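Local coordinates for protein DNA gyrase, B subunit, truncated (Myxococcus xanthus, PDB 3CWV) that probably takes part in the ATP-dependent breakage, passage and rejoining of double-stranded DNA, as expected of a type II topoisomerase of the GyrB family, at residues 76-81 and 100-105; 81-86 and 130-135. All blocks are in the same frame, centred on the assembly; numbering follows the deposited sequence.

Contact 1: 76-81 and 100-105; sequences ENLVRV and SMLVVS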
loop_
_atom_site.group_PDB
_atom_site.type_symbol
_atom_site.label_atom_id
_atom_site.label_comp_id
_atom_site.label_asym_id
_atom_site.label_seq_id
_atom_site.Cartn_x
_atom_site.Cartn_y
_atom_site.Cartn_z
ATOM N N GLU A 76 22.737 -3.666 10.703
ATOM C CA GLU A 76 23.635 -3.420 9.571
ATOM C C GLU A 76 22.863 -3.037 8.309
ATOM O O GLU A 76 23.282 -2.156 7.556
ATOM C CB GLU A 76 24.470 -4.655 9.244
ATOM C CG GLU A 76 25.684 -4.244 8.446
ATOM C CD GLU A 76 26.172 -5.302 7.493
ATOM O OE1 GLU A 76 26.021 -6.513 7.811
ATOM O OE2 GLU A 76 26.733 -4.906 6.437
ATOM N N ASN A 77 21.759 -3.746 8.090
ATOM C CA ASN A 77 20.744 -3.439 7.052
ATOM C C ASN A 77 20.325 -1.961 7.123
ATOM O O ASN A 77 20.472 -1.247 6.135
ATOM C CB ASN A 77 19.585 -4.454 7.217
ATOM C CG ASN A 77 18.246 -4.066 6.529
ATOM O OD1 ASN A 77 18.125 -3.097 5.765
ATOM N ND2 ASN A 77 17.221 -4.882 6.816
ATOM N N LEU A 78 19.899 -1.500 8.302
ATOM C CA LEU A 78 19.437 -0.110 8.472
ATOM C C LEU A 78 20.535 0.911 8.241
ATOM O O LEU A 78 20.300 1.917 7.572
ATOM C CB LEU A 78 18.778 0.117 9.847
ATOM C CG LEU A 78 17.244 0.032 9.880
ATOM C CD1 LEU A 78 16.624 1.232 9.064
ATOM C CD2 LEU A 78 16.755 -1.287 9.302
ATOM N N VAL A 79 21.738 0.664 8.776
ATOM C CA VAL A 79 22.843 1.612 8.560
ATOM C C VAL A 79 23.149 1.756 7.062
ATOM O O VAL A 79 23.316 2.881 6.566
ATOM C CB VAL A 79 24.106 1.261 9.346
ATOM C CG1 VAL A 79 25.282 2.185 8.931
ATOM C CG2 VAL A 79 23.836 1.405 10.872
ATOM N N ARG A 80 23.195 0.632 6.338
ATOM C CA ARG A 80 23.458 0.672 4.897
ATOM C C ARG A 80 22.376 1.438 4.117
ATOM O O ARG A 80 22.695 2.322 3.315
ATOM C CB ARG A 80 23.624 -0.750 4.323
ATOM C CG ARG A 80 24.890 -1.481 4.806
ATOM C CD ARG A 80 25.041 -2.839 4.070
ATOM N NE ARG A 80 25.431 -2.649 2.662
ATOM C CZ ARG A 80 25.150 -3.490 1.665
ATOM N NH1 ARG A 80 24.459 -4.613 1.884
ATOM N NH2 ARG A 80 25.555 -3.195 0.436
ATOM N N VAL A 81 21.109 1.083 4.337
ATOM C CA VAL A 81 20.021 1.739 3.619
ATOM C C VAL A 81 19.927 3.219 3.978
ATOM O O VAL A 81 19.581 4.028 3.128
ATOM C CB VAL A 81 18.670 1.018 3.797
ATOM C CG1 VAL A 81 17.545 1.837 3.218
ATOM C CG2 VAL A 81 18.716 -0.384 3.126
ATOM N N SER A 100 13.665 1.010 -1.653
ATOM C CA SER A 100 12.498 1.753 -1.224
ATOM C C SER A 100 12.893 3.212 -1.323
ATOM O O SER A 100 13.998 3.509 -1.697
ATOM C CB SER A 100 12.122 1.415 0.220
ATOM O OG SER A 100 13.044 2.011 1.143
ATOM N N MET A 101 11.979 4.110 -0.956
ATOM C CA MET A 101 12.272 5.519 -0.872
ATOM C C MET A 101 12.565 5.904 0.581
ATOM O O MET A 101 12.525 7.082 0.946
ATOM C CB MET A 101 11.073 6.345 -1.398
ATOM C CG MET A 101 10.665 6.019 -2.869
ATOM S SD MET A 101 11.933 6.619 -3.991
ATOM C CE MET A 101 11.566 8.375 -4.016
ATOM N N LEU A 102 12.872 4.925 1.437
ATOM C CA LEU A 102 13.311 5.275 2.791
ATOM C C LEU A 102 14.380 6.374 2.903
ATOM O O LEU A 102 14.278 7.258 3.773
ATOM C CB LEU A 102 13.781 4.002 3.571
ATOM C CG LEU A 102 14.390 4.202 4.957
ATOM C CD1 LEU A 102 13.375 4.821 5.935
ATOM C CD2 LEU A 102 14.968 2.833 5.484
ATOM N N VAL A 103 15.433 6.306 2.087
ATOM C CA VAL A 103 16.519 7.254 2.213
ATOM C C VAL A 103 16.036 8.690 1.913
ATOM O O VAL A 103 16.614 9.630 2.410
ATOM C CB VAL A 103 17.716 6.930 1.301
ATOM C CG1 VAL A 103 17.399 7.138 -0.194
ATOM C CG2 VAL A 103 18.959 7.817 1.688
ATOM N N VAL A 104 14.973 8.824 1.127
ATOM C CA VAL A 104 14.419 10.181 0.872
ATOM C C VAL A 104 13.807 10.758 2.144
ATOM O O VAL A 104 14.045 11.904 2.472
ATOM C CB VAL A 104 13.412 10.158 -0.265
ATOM C CG1 VAL A 104 12.834 11.598 -0.545
ATOM C CG2 VAL A 104 14.087 9.632 -1.504
ATOM N N SER A 105 13.012 9.964 2.857
ATOM C CA SER A 105 12.405 10.435 4.099
ATOM C C SER A 105 13.477 10.816 5.095
ATOM O O SER A 105 13.375 11.840 5.766
ATOM C CB SER A 105 11.454 9.406 4.691
ATOM O OG SER A 105 10.418 9.134 3.772
#

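Contact 2: 81-86 and 130-135; sequences VATGAG and GHPQGE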
loop_
_atom_site.group_PDB
_atom_site.type_symbol
_atom_site.label_atom_id
_atom_site.label_comp_id
_atom_site.label_asym_id
_atom_site.label_seq_id
_atom_site.Cartn_x
_atom_site.Cartn_y
_atom_site.Cartn_z
ATOM N N VAL A 81 21.109 1.083 4.337
ATOM C CA VAL A 81 20.021 1.739 3.619
ATOM C C VAL A 81 19.927 3.219 3.978
ATOM O O VAL A 81 19.581 4.028 3.128
ATOM C CB VAL A 81 18.670 1.018 3.797
ATOM C CG1 VAL A 81 17.545 1.837 3.218
ATOM C CG2 VAL A 81 18.716 -0.384 3.126
ATOM N N ALA A 82 20.289 3.576 5.211
ATOM C CA ALA A 82 20.264 4.973 5.630
ATOM C C ALA A 82 21.184 5.889 4.808
ATOM O O ALA A 82 20.924 7.077 4.717
ATOM C CB ALA A 82 20.586 5.098 7.133
ATOM N N THR A 83 22.273 5.364 4.242
ATOM C CA THR A 83 23.083 6.206 3.332
ATOM C C THR A 83 22.863 5.957 1.834
ATOM O O THR A 83 23.633 6.430 0.994
ATOM C CB THR A 83 24.553 6.154 3.630
ATOM O OG1 THR A 83 25.002 4.799 3.573
ATOM C CG2 THR A 83 24.825 6.722 5.012
ATOM N N GLY A 84 21.816 5.226 1.498
ATOM C CA GLY A 84 21.486 5.064 0.100
ATOM C C GLY A 84 21.663 3.704 -0.506
ATOM O O GLY A 84 21.362 3.501 -1.686
ATOM N N ALA A 85 22.124 2.724 0.274
ATOM C CA ALA A 85 22.251 1.385 -0.308
ATOM C C ALA A 85 20.920 0.857 -0.864
ATOM O O ALA A 85 19.882 0.901 -0.191
ATOM C CB ALA A 85 22.853 0.381 0.747
ATOM N N GLY A 86 20.940 0.345 -2.101
ATOM C CA GLY A 86 19.764 -0.254 -2.702
ATOM C C GLY A 86 18.800 0.733 -3.357
ATOM O O GLY A 86 17.842 0.338 -4.015
ATOM N N GLY A 130 19.864 14.848 7.611
ATOM C CA GLY A 130 19.697 13.822 6.623
ATOM C C GLY A 130 20.678 12.693 6.706
ATOM O O GLY A 130 20.532 11.724 5.969
ATOM N N HIS A 131 21.690 12.832 7.573
ATOM C CA HIS A 131 22.842 11.923 7.604
ATOM C C HIS A 131 22.937 11.141 8.907
ATOM O O HIS A 131 22.816 11.718 9.955
ATOM C CB HIS A 131 24.169 12.717 7.515
ATOM C CG HIS A 131 24.389 13.367 6.191
ATOM N ND1 HIS A 131 24.920 12.690 5.121
ATOM C CD2 HIS A 131 24.114 14.618 5.755
ATOM C CE1 HIS A 131 24.973 13.500 4.074
ATOM N NE2 HIS A 131 24.475 14.671 4.430
ATOM N N PRO A 132 23.275 9.855 8.831
ATOM C CA PRO A 132 23.467 9.134 10.097
ATOM C C PRO A 132 24.698 9.661 10.823
ATOM O O PRO A 132 25.701 10.015 10.200
ATOM C CB PRO A 132 23.684 7.667 9.670
ATOM C CG PRO A 132 24.062 7.706 8.224
ATOM C CD PRO A 132 23.559 9.030 7.639
ATOM N N GLN A 133 24.597 9.743 12.136
ATOM C CA GLN A 133 25.739 10.085 12.959
ATOM C C GLN A 133 26.526 8.818 13.300
ATOM O O GLN A 133 26.152 8.061 14.197
ATOM C CB GLN A 133 25.243 10.810 14.186
ATOM C CG GLN A 133 24.458 12.064 13.803
ATOM C CD GLN A 133 25.292 12.970 12.908
ATOM O OE1 GLN A 133 26.244 13.594 13.373
ATOM N NE2 GLN A 133 24.970 13.009 11.607
ATOM N N GLY A 134 27.581 8.567 12.529
ATOM C CA GLY A 134 28.414 7.365 12.712
ATOM C C GLY A 134 27.617 6.117 12.383
ATOM O O GLY A 134 26.759 6.143 11.510
ATOM N N GLU A 135 27.870 5.022 13.094
ATOM C CA GLU A 135 27.120 3.805 12.866
ATOM C C GLU A 135 26.203 3.432 14.070
ATOM O O GLU A 135 25.715 2.315 14.151
ATOM C CB GLU A 135 28.074 2.659 12.519
ATOM C CG GLU A 135 29.055 2.336 13.647
ATOM C CD GLU A 135 30.014 1.239 13.267
ATOM O OE1 GLU A 135 29.584 0.268 12.620
ATOM O OE2 GLU A 135 31.204 1.356 13.611
HETATM O O HOH W 1 20.372 9.169 6.439
#

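Contact 1: 76-81 and 100-105
Val81 and Leu102 form the tight centre of this helix-to-helix contact, in which the last turn of helix 75-82 packs against the start of helix 102-107. Both belong to the GHKL-type ATPase fold expected of a GyrB N-terminal region, where helices lie over one face of a mixed sheet. The two side chains cross at about a right angle, and their touching branches are methyls: Val81 CG1 comes to 3.6 Å from Leu102 CD2. Val81 reaches this place because CG1 stands anti to the backbone N (chi1 171°), while Leu102 is the one residue here whose bond from CA to CB is directed toward the opposing segment. One turn back, Leu78 adds a looser touch, CD1 lying 4.3 Å from the same Leu102 CD2; Leu78 also rests on Val114 and Ile116 of strand 109-118, which ties helix 75-82 to the sheet. On the other flank, Val103 brings CB to 3.9 Å from Val81 O.

No hydrogen bond joins the two segments, and the four residues that touch are all buried. The far side of helix 75-82 is quite different: there Glu76 and Arg80 are exposed. Leu102 also touches Leu38 of helix 28-47. Its own backbone is fixed by an ST turn, in which Ser100 OG accepts a nearly straight bond from Leu102 N at 2.9 Å (161° at the hydrogen).

Contact 2: 81-86 and 130-135
Between Ala82 and Pro132 the two backbones come within 6.9 Å, CA to CA, where the end of helix 75-82 crosses the start of strand 131-139 steeply. No direct hydrogen bond joins them. Instead a single water donates to both chains, 2.8 Å from Ala82 O and 2.6 Å from Gly130 O, satisfying the two carbonyls together.

Beside this bridge Thr83 presses its methyl on the proline ring: CG2 meets Pro132 CG at 3.4 Å, tighter than usual for two carbons, and reaches CD as well. With chi1 at 57°, OG1 is turned back to a weak hydrogen bond with Arg80 O, leaving the methyl to face the proline. Ala82 CB makes a looser apolar contact with Pro132 CG, and Tyr112 of strand 109-118 touches both residues from the sheet. Beyond the proline, Gln133 folds back so that NE2 bonds His131 O at 3.0 Å, approaching from above the carbonyl plane.

The helix ends here in a Schellman motif, Gly84 taking the positive-phi C-prime position, with Ala85 N bonding Arg80 O and Gly84 N bonding Val81 O; the contact thus docks a Schellman-capped helix on an edge strand of the eight-stranded sheet.

In the fold
Running from the N terminus, the chain passes through helix 75-82 and then 18 residues, almost all irregular, between Val81 and Ser100, before contact 1 closes that loop at helix 102-107. It continues through strands 109-118 and 121-128 until contact 2 closes a longer loop at 130-135. The segments alternate along the chain, so the contacts cross; they share Val81, and their centres lie about 6 Å apart. Val103 CG2 joins them by packing on Ala82 O at 3.7 Å. Together they tie helix 75-82 to both its helical neighbour and the sheet's edge.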